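Local coordinates for protein beta-N-acetylhexosaminidase (Thermotoga neapolitana, PDB 5BZA) that probably hydrolyses terminal non-reducing N-acetyl-D-hexosamine residues from N-acetyl-beta-D-hexosaminides, as a thermostable glycoside hydrolase of family 3 that can bind metal ions, at residues B[44-49]-B[323-328]; B[97-102]-B[148-153]; B[204-209]-B[236-241]; B[399-404]-B[426-431]. All coordinates share one frame; numbering follows the deposited sequence.

Interaction 1 of 4, residues B[44-49]-B[323-328]. With CD (cadmium ion), chain S.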
# COMPACT_ATOMS: atom_id res chain seq x y z
N LEU B 44 -7.86 -9.00 8.71
CA LEU B 44 -7.05 -9.86 9.59
C LEU B 44 -5.75 -9.21 9.98
O LEU B 44 -5.40 -9.19 11.17
CB LEU B 44 -6.73 -11.20 8.93
CG LEU B 44 -7.58 -12.45 9.17
CD1 LEU B 44 -6.66 -13.65 8.93
CD2 LEU B 44 -8.19 -12.50 10.57
N PHE B 45 -5.03 -8.69 9.00
CA PHE B 45 -3.77 -8.02 9.27
C PHE B 45 -3.92 -6.92 10.35
O PHE B 45 -3.24 -6.93 11.39
CB PHE B 45 -3.21 -7.47 7.94
CG PHE B 45 -2.05 -6.53 8.11
CD1 PHE B 45 -0.86 -6.95 8.70
CD2 PHE B 45 -2.17 -5.18 7.73
CE1 PHE B 45 0.21 -6.06 8.89
CE2 PHE B 45 -1.11 -4.28 7.91
CZ PHE B 45 0.08 -4.72 8.50
N LEU B 46 -4.90 -6.02 10.17
CA LEU B 46 -5.13 -4.93 11.11
C LEU B 46 -5.53 -5.43 12.50
O LEU B 46 -5.02 -4.90 13.53
CB LEU B 46 -6.22 -3.98 10.57
CG LEU B 46 -5.87 -3.26 9.29
CD1 LEU B 46 -7.05 -2.41 8.78
CD2 LEU B 46 -4.63 -2.40 9.50
N ASP B 47 -6.41 -6.43 12.56
CA ASP B 47 -6.80 -6.96 13.85
C ASP B 47 -5.59 -7.63 14.55
O ASP B 47 -5.43 -7.50 15.78
CB ASP B 47 -7.96 -7.95 13.71
CG ASP B 47 -8.59 -8.31 15.08
OD1 ASP B 47 -8.61 -7.44 15.99
OD2 ASP B 47 -9.06 -9.46 15.26
N PHE B 48 -4.75 -8.34 13.79
CA PHE B 48 -3.50 -8.93 14.32
C PHE B 48 -2.57 -7.83 14.88
O PHE B 48 -2.11 -7.92 16.01
CB PHE B 48 -2.79 -9.75 13.22
CG PHE B 48 -1.72 -10.72 13.70
CD1 PHE B 48 -1.51 -10.96 15.05
CD2 PHE B 48 -0.98 -11.45 12.77
CE1 PHE B 48 -0.56 -11.90 15.47
CE2 PHE B 48 -0.04 -12.38 13.16
CZ PHE B 48 0.18 -12.60 14.52
N MET B 49 -2.31 -6.78 14.10
CA MET B 49 -1.47 -5.67 14.60
C MET B 49 -2.04 -5.08 15.91
O MET B 49 -1.29 -4.77 16.85
CB MET B 49 -1.34 -4.57 13.55
CG MET B 49 -0.54 -4.98 12.37
SD MET B 49 1.16 -5.59 12.69
CE MET B 49 1.92 -4.16 13.42
N GLY B 323 -2.85 -1.10 13.66
CA GLY B 323 -3.94 -1.73 14.38
C GLY B 323 -4.96 -0.76 14.99
O GLY B 323 -6.03 -1.15 15.45
N LEU B 324 -4.59 0.51 15.04
CA LEU B 324 -5.49 1.55 15.50
C LEU B 324 -6.77 1.49 14.65
O LEU B 324 -7.88 1.77 15.15
CB LEU B 324 -4.81 2.93 15.40
CG LEU B 324 -4.52 3.47 14.00
CD1 LEU B 324 -5.67 4.39 13.43
CD2 LEU B 324 -3.13 4.12 13.94
N ILE B 325 -6.60 1.15 13.38
CA ILE B 325 -7.77 1.05 12.50
C ILE B 325 -8.74 -0.03 13.04
O ILE B 325 -9.96 0.21 13.22
CB ILE B 325 -7.33 0.78 11.07
CG1 ILE B 325 -6.50 1.99 10.61
CG2 ILE B 325 -8.54 0.51 10.16
CD1 ILE B 325 -5.86 1.86 9.19
N ALA B 326 -8.17 -1.16 13.42
CA ALA B 326 -8.98 -2.22 14.03
C ALA B 326 -9.73 -1.64 15.25
O ALA B 326 -10.94 -1.85 15.42
CB ALA B 326 -8.08 -3.44 14.44
N GLU B 327 -9.01 -0.84 16.02
CA GLU B 327 -9.52 -0.29 17.25
C GLU B 327 -10.71 0.64 16.97
O GLU B 327 -11.75 0.55 17.63
CB GLU B 327 -8.42 0.47 17.98
CG GLU B 327 -8.85 0.99 19.32
CD GLU B 327 -8.99 -0.10 20.34
OE1 GLU B 327 -8.79 -1.29 19.99
OE2 GLU B 327 -9.36 0.25 21.49
N VAL B 328 -10.55 1.48 15.96
CA VAL B 328 -11.60 2.44 15.61
C VAL B 328 -12.81 1.63 15.22
O VAL B 328 -13.93 1.90 15.70
CB VAL B 328 -11.13 3.38 14.45
CG1 VAL B 328 -12.28 4.09 13.75
CG2 VAL B 328 -10.10 4.39 14.97
CD CD S . -10.11 -2.63 21.92
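Leu46 reaches across from helix 42-54 of the TIM-barrel-type domain with its CD1 branch and meets the CG2 methyl of Ile325, Leu46 CD1 to Ile325 CG2 3.6 Å, the two side chains crossing obliquely. Leu46 CG (chi1 -64°) and Ile325 CG1 both lie beside their backbone N, anti to the carbonyl carbon, which leaves Ile325 CG2 anti to its N. Helix 323-331, which leads to strand 334-335 of the mixed sheet, packs across helix 42-54 at -95°, axes 7.1 Å apart. Ala326 CB rests 3.5 Å from Leu46 O and 3.8 Å from Asp47 CA. Gly323 sits one turn before Ala326; its CA contacts the same Leu46 O, and a side chain here would collide with Met49 C. Asp47 turns its carboxylate off the interface, toward Tyr456 and Lys457. Off to the side of the crossing Glu327 binds cadmium through OE1 at 2.7 Å, and its OE2 forms salt bridges with Arg331 and with Arg54, the other residue of this metal site. The interface proper is thus apolar and backbone contact, with charged groups paired around its margin; the arginines would probably favour the ionised Glu327 carboxylate.

Interaction 2 of 4, residues B[97-102]-B[148-153]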
# COMPACT_ATOMS: atom_id res chain seq x y z
N GLU B 97 14.87 2.58 1.94
CA GLU B 97 14.40 3.56 2.92
C GLU B 97 12.88 3.81 2.79
O GLU B 97 12.19 3.97 3.80
CB GLU B 97 15.12 4.88 2.81
CG GLU B 97 14.74 5.78 3.98
CD GLU B 97 15.35 7.16 3.90
OE1 GLU B 97 16.03 7.47 2.88
OE2 GLU B 97 15.16 7.91 4.88
N MET B 98 12.43 3.94 1.55
CA MET B 98 11.02 4.12 1.22
C MET B 98 10.22 2.96 1.81
O MET B 98 9.23 3.16 2.56
CB MET B 98 10.86 4.18 -0.30
CG MET B 98 9.44 4.45 -0.82
SD MET B 98 9.09 3.71 -2.44
CE MET B 98 8.90 2.01 -1.93
N ALA B 99 10.67 1.75 1.48
CA ALA B 99 10.01 0.52 1.88
C ALA B 99 10.00 0.40 3.39
O ALA B 99 8.97 0.08 4.00
CB ALA B 99 10.69 -0.68 1.23
N GLY B 100 11.13 0.69 4.00
CA GLY B 100 11.23 0.60 5.43
C GLY B 100 10.33 1.63 6.12
O GLY B 100 9.76 1.37 7.17
N ARG B 101 10.25 2.81 5.55
CA ARG B 101 9.48 3.90 6.16
C ARG B 101 8.02 3.46 6.19
O ARG B 101 7.37 3.46 7.25
CB ARG B 101 9.69 5.21 5.40
CG ARG B 101 9.40 6.45 6.24
CD ARG B 101 9.91 7.76 5.58
NE ARG B 101 9.77 8.91 6.47
CZ ARG B 101 8.87 9.90 6.35
NH1 ARG B 101 8.00 9.92 5.33
NH2 ARG B 101 8.85 10.89 7.25
N ILE B 102 7.55 2.97 5.04
CA ILE B 102 6.20 2.45 4.94
C ILE B 102 5.93 1.29 5.93
O ILE B 102 4.92 1.33 6.67
CB ILE B 102 5.90 2.02 3.49
CG1 ILE B 102 5.87 3.25 2.59
CG2 ILE B 102 4.59 1.34 3.44
CD1 ILE B 102 5.66 2.97 1.11
N MET B 148 21.41 0.10 5.10
CA MET B 148 21.41 1.46 5.56
C MET B 148 20.01 2.09 5.31
O MET B 148 19.45 2.71 6.20
CB MET B 148 22.52 2.27 4.88
CG MET B 148 22.72 3.67 5.45
SD MET B 148 23.20 3.65 7.22
CE MET B 148 24.92 3.03 7.17
N GLY B 149 19.46 1.90 4.11
CA GLY B 149 18.13 2.37 3.79
C GLY B 149 17.05 1.84 4.72
O GLY B 149 16.25 2.63 5.25
N TYR B 150 16.94 0.51 4.86
CA TYR B 150 15.95 -0.09 5.77
C TYR B 150 16.08 0.52 7.15
O TYR B 150 15.11 0.89 7.82
CB TYR B 150 16.12 -1.60 5.89
CG TYR B 150 15.59 -2.39 4.73
CD1 TYR B 150 14.35 -2.09 4.16
CD2 TYR B 150 16.36 -3.43 4.17
CE1 TYR B 150 13.89 -2.82 3.07
CE2 TYR B 150 15.91 -4.17 3.10
CZ TYR B 150 14.66 -3.87 2.55
OH TYR B 150 14.19 -4.60 1.46
N PHE B 151 17.32 0.58 7.59
CA PHE B 151 17.61 1.12 8.90
C PHE B 151 17.16 2.60 9.07
O PHE B 151 16.49 2.94 10.04
CB PHE B 151 19.10 0.97 9.13
CG PHE B 151 19.50 1.17 10.52
CD1 PHE B 151 19.07 0.27 11.48
CD2 PHE B 151 20.37 2.20 10.87
CE1 PHE B 151 19.45 0.42 12.80
CE2 PHE B 151 20.77 2.36 12.18
CZ PHE B 151 20.31 1.46 13.16
N LYS B 152 17.53 3.47 8.12
CA LYS B 152 17.10 4.85 8.13
C LYS B 152 15.56 4.91 8.17
O LYS B 152 15.00 5.66 8.95
CB LYS B 152 17.62 5.59 6.89
CG LYS B 152 19.06 6.18 6.95
CD LYS B 152 19.20 7.18 5.75
CE LYS B 152 20.56 7.91 5.56
NZ LYS B 152 21.76 7.22 5.00
N GLY B 153 14.90 4.07 7.38
CA GLY B 153 13.45 4.02 7.32
C GLY B 153 12.78 3.54 8.59
O GLY B 153 11.59 3.78 8.78
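Glu97 stretches across the groove beside Gly149, its CG anti to the backbone N (chi1 -171°) and the chain extended beyond, so that the carboxylate crosses Lys152 obliquely. The touch there is with carbon: OE2 lies 3.9 Å from Lys152 CB, whereas the lysine chain bends at chi4 and keeps NZ 6.1 Å from Glu97 OE1. The charge of Glu97 is met by a salt bridge to Arg319 of the second subunit. On the other flank Tyr150 leaves its backbone pointing away from the partner helix, then swings its ring back so that the edge faces Ala99 CB, 4.3 Å from CE1, and Gly100 N. Between these two flanks the backbones meet. Glu97 CA donates a CA-H...O contact to Gly149 O at 3.1 Å, and Arg101 CA a second one to Gly153 O at 3.4 Å. Such closeness depends on the glycines: a CB on Gly153 would clash with Glu97 O and Arg101 N, and one on Gly149 or Gly100 would be tight. Arg101 runs extended from CG to NE, off the interface, and hydrogen-bonds Thr105 of the second subunit through NH1. Near-parallel helices at -33°, with axes 6.9 Å apart and CA-H...O contacts over glycines spaced four apart, are characteristic of GxxxG-type packing, used here between helices 89-106 and 136-153 on the outside of the TIM-barrel-like domain.

Interaction 3 of 4, residues B[204-209]-B[236-241]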
# COMPACT_ATOMS: atom_id res chain seq x y z
N THR B 204 21.99 -5.11 12.49
CA THR B 204 21.36 -6.06 11.57
C THR B 204 21.13 -7.41 12.24
O THR B 204 21.80 -7.74 13.20
CB THR B 204 22.22 -6.28 10.26
OG1 THR B 204 21.52 -7.14 9.35
CG2 THR B 204 23.58 -6.95 10.55
N ALA B 205 20.14 -8.18 11.77
CA ALA B 205 20.12 -9.61 12.16
C ALA B 205 20.73 -10.43 11.01
O ALA B 205 20.88 -9.96 9.88
CB ALA B 205 18.68 -10.09 12.50
N VAL B 206 21.10 -11.67 11.30
CA VAL B 206 21.61 -12.56 10.25
C VAL B 206 20.76 -13.83 10.21
O VAL B 206 20.56 -14.48 11.25
CB VAL B 206 23.08 -12.97 10.48
CG1 VAL B 206 23.50 -14.02 9.43
CG2 VAL B 206 23.97 -11.76 10.42
N MET B 207 20.28 -14.18 9.02
CA MET B 207 19.59 -15.47 8.85
C MET B 207 20.52 -16.54 8.21
O MET B 207 21.22 -16.26 7.26
CB MET B 207 18.32 -15.28 8.00
CG MET B 207 17.41 -16.51 8.04
SD MET B 207 15.94 -16.46 6.94
CE MET B 207 14.93 -15.18 7.74
N THR B 208 20.50 -17.76 8.74
CA THR B 208 21.38 -18.85 8.24
C THR B 208 20.78 -19.56 7.06
O THR B 208 19.57 -19.49 6.86
CB THR B 208 21.68 -19.90 9.32
OG1 THR B 208 20.47 -20.56 9.70
CG2 THR B 208 22.32 -19.24 10.53
N ALA B 209 21.63 -20.17 6.23
CA ALA B 209 21.14 -20.99 5.14
C ALA B 209 21.07 -22.45 5.52
O ALA B 209 22.05 -23.00 6.06
CB ALA B 209 22.03 -20.81 3.93
N LEU B 236 34.30 -13.50 11.94
CA LEU B 236 33.57 -12.30 11.47
C LEU B 236 33.16 -11.34 12.57
O LEU B 236 32.76 -10.20 12.29
CB LEU B 236 32.33 -12.75 10.71
CG LEU B 236 32.69 -13.29 9.35
CD1 LEU B 236 31.55 -14.06 8.66
CD2 LEU B 236 33.13 -12.12 8.54
N ASN B 237 33.25 -11.81 13.81
CA ASN B 237 32.98 -10.98 14.99
C ASN B 237 31.52 -10.41 15.06
O ASN B 237 31.25 -9.34 15.65
CB ASN B 237 34.01 -9.84 15.04
CG ASN B 237 34.20 -9.31 16.44
OD1 ASN B 237 34.16 -10.09 17.41
ND2 ASN B 237 34.37 -7.99 16.58
N PHE B 238 30.56 -11.16 14.53
CA PHE B 238 29.17 -10.74 14.62
C PHE B 238 28.62 -11.18 15.96
O PHE B 238 28.58 -12.36 16.27
CB PHE B 238 28.31 -11.32 13.47
CG PHE B 238 26.85 -10.91 13.55
CD1 PHE B 238 26.48 -9.59 13.43
CD2 PHE B 238 25.85 -11.86 13.75
CE1 PHE B 238 25.13 -9.20 13.52
CE2 PHE B 238 24.50 -11.49 13.84
CZ PHE B 238 24.14 -10.14 13.73
N LYS B 239 28.21 -10.21 16.78
CA LYS B 239 27.73 -10.54 18.12
C LYS B 239 26.22 -10.27 18.19
O LYS B 239 25.62 -10.21 19.29
CB LYS B 239 28.50 -9.74 19.19
CG LYS B 239 30.05 -9.87 19.10
CD LYS B 239 30.48 -11.32 18.96
CE LYS B 239 31.97 -11.54 19.24
NZ LYS B 239 32.41 -12.91 18.82
N GLY B 240 25.61 -10.05 17.03
CA GLY B 240 24.20 -9.71 17.01
C GLY B 240 23.31 -10.93 16.96
O GLY B 240 23.70 -12.04 17.31
N LEU B 241 22.08 -10.71 16.49
CA LEU B 241 21.03 -11.70 16.47
C LEU B 241 21.14 -12.62 15.26
O LEU B 241 21.23 -12.15 14.10
CB LEU B 241 19.66 -10.99 16.50
CG LEU B 241 18.38 -11.82 16.41
CD1 LEU B 241 18.23 -12.77 17.63
CD2 LEU B 241 17.14 -10.91 16.30
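The extended backbone of strand 205-208 receives the chain entering strand 241-243 in parallel, through a hydrogen bond from Val206 N to Leu241 O of 2.8 Å, straight at 162° and running nearly along the C=O axis. Residues 236-241 form the loop that leads from helix to second strand in a beta-alpha-beta crossover of the family 3 TIM-barrel-like domain: strand 205-208, helix 225-235, strand 241-243. Leu241 O also takes a CA-H...O contact from Ala205 CA. Asn237, with positive phi, leaves the helical conformation, and the next residue, Phe238, points toward strand 205-208, its CG anti to the backbone N (chi1 180°). The ring is gripped from both sides. Gly240 N of the same loop sits above the centre of one face, and a CB at Gly240 would strike Phe238 CZ. Over the opposite face lies Val206 CG2, 3.8 Å from the centroid of the Phe238 ring and 23° off the normal, a CH-pi contact offset toward the rim. Val206 holds this methyl anti to its carbonyl carbon, beside the backbone N. Phe198 of helix 192-198 stacks with the same ring, while Tyr312 OH joins Thr204 O and Leu241 N by hydrogen bonds. Ala205 CB meets Leu241 CD2 at 4.2 Å. At the ring edge, in its plane, Thr204 O lies 3.4 Å from Phe238 CZ.

Interaction 4 of 4, residues B[399-404]-B[426-431]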
# COMPACT_ATOMS: atom_id res chain seq x y z
N LEU B 399 -31.51 -18.17 10.97
CA LEU B 399 -30.98 -16.87 11.36
C LEU B 399 -30.75 -16.10 10.11
O LEU B 399 -30.20 -16.64 9.14
CB LEU B 399 -29.70 -16.99 12.17
CG LEU B 399 -29.11 -15.78 12.91
CD1 LEU B 399 -30.11 -15.11 13.86
CD2 LEU B 399 -27.87 -16.24 13.71
N ILE B 400 -31.21 -14.85 10.10
CA ILE B 400 -31.07 -14.03 8.92
C ILE B 400 -30.29 -12.78 9.26
O ILE B 400 -30.60 -12.11 10.25
CB ILE B 400 -32.42 -13.67 8.32
CG1 ILE B 400 -33.25 -14.93 8.09
CG2 ILE B 400 -32.21 -12.97 6.98
CD1 ILE B 400 -34.67 -14.69 7.54
N PHE B 401 -29.27 -12.49 8.45
CA PHE B 401 -28.50 -11.26 8.62
C PHE B 401 -28.86 -10.36 7.47
O PHE B 401 -28.47 -10.63 6.33
CB PHE B 401 -26.97 -11.49 8.58
CG PHE B 401 -26.40 -12.19 9.80
CD1 PHE B 401 -27.19 -12.49 10.89
CD2 PHE B 401 -25.04 -12.45 9.87
CE1 PHE B 401 -26.66 -13.12 12.01
CE2 PHE B 401 -24.47 -13.07 11.01
CZ PHE B 401 -25.29 -13.40 12.08
N ASP B 402 -29.59 -9.27 7.76
CA ASP B 402 -29.91 -8.32 6.70
C ASP B 402 -28.89 -7.17 6.77
O ASP B 402 -28.80 -6.43 7.76
CB ASP B 402 -31.37 -7.83 6.84
CG ASP B 402 -31.76 -6.72 5.83
OD1 ASP B 402 -31.05 -6.53 4.80
OD2 ASP B 402 -32.84 -6.09 6.04
N PHE B 403 -28.09 -7.06 5.72
CA PHE B 403 -27.09 -6.00 5.68
C PHE B 403 -27.71 -4.81 4.98
O PHE B 403 -27.76 -4.69 3.74
CB PHE B 403 -25.81 -6.48 4.99
CG PHE B 403 -25.04 -7.46 5.83
CD1 PHE B 403 -24.17 -7.01 6.81
CD2 PHE B 403 -25.26 -8.81 5.71
CE1 PHE B 403 -23.49 -7.90 7.61
CE2 PHE B 403 -24.58 -9.71 6.51
CZ PHE B 403 -23.69 -9.25 7.46
N VAL B 404 -28.23 -3.93 5.82
CA VAL B 404 -29.14 -2.89 5.38
C VAL B 404 -28.42 -1.66 4.82
O VAL B 404 -27.57 -1.05 5.47
CB VAL B 404 -30.02 -2.44 6.53
CG1 VAL B 404 -31.00 -1.39 6.05
CG2 VAL B 404 -30.72 -3.66 7.17
N ILE B 426 -31.30 -10.28 12.13
CA ILE B 426 -30.44 -9.25 12.70
C ILE B 426 -30.17 -8.26 11.61
O ILE B 426 -29.76 -8.63 10.49
CB ILE B 426 -29.13 -9.83 13.25
CG1 ILE B 426 -29.45 -10.95 14.25
CG2 ILE B 426 -28.33 -8.75 13.97
CD1 ILE B 426 -28.23 -11.50 14.96
N TYR B 427 -30.43 -6.99 11.93
CA TYR B 427 -30.25 -5.90 10.99
C TYR B 427 -28.89 -5.27 11.22
O TYR B 427 -28.59 -4.76 12.31
CB TYR B 427 -31.36 -4.84 11.14
CG TYR B 427 -32.69 -5.40 10.73
CD1 TYR B 427 -33.05 -5.42 9.38
CD2 TYR B 427 -33.57 -5.93 11.66
CE1 TYR B 427 -34.23 -5.96 8.97
CE2 TYR B 427 -34.80 -6.48 11.26
CZ TYR B 427 -35.11 -6.48 9.91
OH TYR B 427 -36.31 -7.00 9.48
N PHE B 428 -28.08 -5.31 10.17
CA PHE B 428 -26.79 -4.65 10.22
C PHE B 428 -26.92 -3.36 9.45
O PHE B 428 -26.97 -3.37 8.22
CB PHE B 428 -25.66 -5.55 9.63
CG PHE B 428 -25.37 -6.79 10.45
CD1 PHE B 428 -26.20 -7.90 10.38
CD2 PHE B 428 -24.23 -6.86 11.25
CE1 PHE B 428 -25.92 -9.07 11.13
CE2 PHE B 428 -23.94 -8.02 12.01
CZ PHE B 428 -24.79 -9.11 11.95
N ILE B 429 -26.97 -2.24 10.17
CA ILE B 429 -27.09 -0.97 9.47
C ILE B 429 -25.71 -0.42 9.20
O ILE B 429 -25.03 0.06 10.10
CB ILE B 429 -27.97 0.08 10.23
CG1 ILE B 429 -29.46 -0.27 10.01
CG2 ILE B 429 -27.84 1.43 9.55
CD1 ILE B 429 -30.13 -1.05 11.11
N ILE B 430 -25.29 -0.54 7.94
CA ILE B 430 -23.89 -0.37 7.62
C ILE B 430 -23.51 0.91 6.88
O ILE B 430 -22.33 1.19 6.71
CB ILE B 430 -23.36 -1.58 6.82
CG1 ILE B 430 -24.05 -1.71 5.46
CG2 ILE B 430 -23.50 -2.84 7.65
CD1 ILE B 430 -23.43 -2.82 4.60
N ARG B 431 -24.50 1.65 6.38
CA ARG B 431 -24.23 2.97 5.79
C ARG B 431 -24.87 4.05 6.63
O ARG B 431 -24.30 4.50 7.62
CB ARG B 431 -24.74 3.07 4.37
CG ARG B 431 -23.88 2.35 3.42
CD ARG B 431 -23.88 3.06 2.13
NE ARG B 431 -23.42 4.43 2.38
CZ ARG B 431 -22.94 5.23 1.44
NH1 ARG B 431 -22.80 4.79 0.19
NH2 ARG B 431 -22.57 6.47 1.76
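Phe401, Phe403 and Phe428 each hold CG beside the backbone N, anti to the carbonyl carbon (Phe403 chi1 -71°), so the rings lean alike along the face to which strand register assigns them, Phe403 opposite Phe428 and Phe401 opposite Ile426. The second torsion separates them: near zero in Phe401, close to perpendicular in the other two. Phe403 and Phe428 run side by side in an offset stack, centroids 4.6 Å apart and planes at 23°. Phe401 meets Phe428 obliquely, planes at 57°, with Phe428 CE1 3.4 Å from Phe401 CG. These are the two parallel strands of a beta-alpha-beta unit, neighbours inside the mixed sheet of the C-terminal domain; their ladder runs Ile426 N to Ile400 O (2.7 Å), Asp402 N to Ile426 O, Phe428 N to Asp402 O and Val404 N to Phe428 O. Helix 452-463 packs on the phenylalanine face. On the other face, Asp402 CG is anti to the backbone N, and Asp402 OD2 reaches Tyr427 CE1, 3.2 Å away. The same OD2 hydrogen-bonds His417 ND1, and Tyr427 OH bonds His417 O. Val404 CG2 lies in plane at the tyrosine edge, 3.7 Å from Tyr427 CD1.

How the interactions relate
Along the chain, interactions 2 and 3 come in series inside the long loop closed by interaction 1, and interaction 4 follows. Interactions 2 and 3 belong to the N-terminal TIM-barrel-like domain, their centres about 20 Å apart: one joins two outer helices, the other strands 205-208 and 241-243 of the parallel sheet. Interaction 4 lies in the mixed sheet of the C-terminal domain, its centre about 53 Å from that of interaction 3. Interaction 1, centred about 23 Å from both interaction 2 and interaction 4, packs helix 323-331 against helix 42-54, close to helix 452-463, so it sits at the domain junction. Interactions 1 and 2 lie at the subunit interface, interaction 4 touches it slightly through Arg431, and interaction 3 meets no other chain.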